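Local coordinates for phosphate-binding protein (Unidentified prokaryotic organism, PDB 3W9V) that binds inorganic phosphate as a DING member of the PstS family and forms a hetero-oligomer with human PON1, at residues 262-265 / 266-269. The protein carries 1 engineered substitution. Sequence-based numbering, arbitrary orientation.
Sequences PAAA and DRGN
Arg267 reaches back over the preceding residues to the carbonyl of Pro262. The side chain leaves with CG beside the backbone N (chi1 -78°) and then runs extended to NE, which carries the guanidinium back past Ala264. Arg267 CB lies 3.6 Å from Ala264 O, and Arg267 CG 3.5 Å from Ala263 O. Arg267 CD passes Ala264 CA at 3.9 Å. Beneath this arm, on the surface of this PstS-family protein in the loop between helix 253-257 and strand 277-278, the backbone winds through a short 3-10 turn, in which Asp266 N donates to Ala263 O (2.9 Å) and Arg267 N to Ala264 O (3.2 Å); a type I beta turn from Asp266 to Asn269 follows directly. At the tip, Arg267 NE and Arg267 NH2 both donate to Pro262 O, each at 2.9 Å. This side-on grip puts the oxygen in the guanidinium plane and fixes the group's rotation, with NH2 nearly in line with the C=O bond and NE above the carbonyl plane. Ala264 CB sits over one guanidinium face, near the rim. Water 1 accepts from Ala264 N and, weakly, from Arg267 NH2, while Ala349 and Ser353 of helix 344-354 also touch the arginine.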
loop_
_atom_site.group_PDB
_atom_site.type_symbol
_atom_site.label_atom_id
_atom_site.label_comp_id
_atom_site.label_asym_id
_atom_site.label_seq_id
_atom_site.Cartn_x
_atom_site.Cartn_y
_atom_site.Cartn_z
ATOM N N PRO A 262 5.483 -16.824 -2.374
ATOM C CA PRO A 262 5.961 -16.691 -3.753
ATOM C C PRO A 262 6.526 -18.021 -4.248
ATOM O O PRO A 262 7.185 -18.730 -3.490
ATOM C CB PRO A 262 7.085 -15.656 -3.637
ATOM C CG PRO A 262 6.828 -14.935 -2.350
ATOM C CD PRO A 262 6.242 -15.973 -1.443
ATOM N N ALA A 263 6.258 -18.360 -5.500
ATOM C CA ALA A 263 6.716 -19.633 -6.049
ATOM C C ALA A 263 8.222 -19.816 -5.892
ATOM O O ALA A 263 9.005 -19.029 -6.418
ATOM C CB ALA A 263 6.322 -19.749 -7.507
ATOM N N ALA A 264 8.609 -20.864 -5.168
ATOM C CA ALA A 264 10.009 -21.096 -4.816
ATOM C C ALA A 264 10.975 -21.001 -5.995
ATOM O O ALA A 264 12.006 -20.344 -5.901
ATOM C CB ALA A 264 10.165 -22.441 -4.112
ATOM N N ALA A 265 10.640 -21.647 -7.106
ATOM C CA ALA A 265 11.560 -21.697 -8.238
ATOM C C ALA A 265 11.798 -20.323 -8.872
ATOM O O ALA A 265 12.802 -20.111 -9.546
ATOM C CB ALA A 265 11.067 -22.691 -9.282
ATOM N N ASP A 266 10.872 -19.397 -8.645
ATOM C CA ASP A 266 10.956 -18.070 -9.248
ATOM C C ASP A 266 11.310 -16.977 -8.239
ATOM O O ASP A 266 11.120 -15.798 -8.519
ATOM C CB ASP A 266 9.635 -17.708 -9.948
ATOM C CG ASP A 266 9.466 -18.402 -11.294
ATOM O OD1 ASP A 266 10.469 -18.893 -11.847
ATOM O OD2 ASP A 266 8.327 -18.429 -11.807
ATOM N N ARG A 267 11.846 -17.340 -7.079
ATOM C CA ARG A 267 12.125 -16.325 -6.060
ATOM C C ARG A 267 13.249 -15.348 -6.431
ATOM O O ARG A 267 13.426 -14.329 -5.762
ATOM C CB ARG A 267 12.312 -16.953 -4.672
ATOM C CG ARG A 267 10.978 -17.325 -4.049
ATOM C CD ARG A 267 11.090 -17.976 -2.678
ATOM N NE ARG A 267 9.825 -18.619 -2.342
ATOM C CZ ARG A 267 9.582 -19.313 -1.236
ATOM N NH1 ARG A 267 10.509 -19.415 -0.292
ATOM N NH2 ARG A 267 8.396 -19.886 -1.064
ATOM N N GLY A 268 13.988 -15.634 -7.500
ATOM C CA GLY A 268 14.928 -14.674 -8.051
ATOM C C GLY A 268 14.270 -13.584 -8.880
ATOM O O GLY A 268 14.942 -12.654 -9.326
ATOM N N ASN A 269 12.962 -13.698 -9.081
ATOM C CA ASN A 269 12.181 -12.704 -9.822
ATOM C C ASN A 269 11.425 -11.825 -8.836
ATOM O O ASN A 269 10.499 -12.297 -8.183
ATOM C CB ASN A 269 11.200 -13.421 -10.759
ATOM C CG ASN A 269 10.291 -12.462 -11.529
ATOM O OD1 ASN A 269 10.362 -11.243 -11.381
ATOM N ND2 ASN A 269 9.425 -13.027 -12.363
HETATM O O HOH W 1 6.808 -21.907 -3.091
HETATM O O HOH W 2 14.325 -17.746 -9.426
#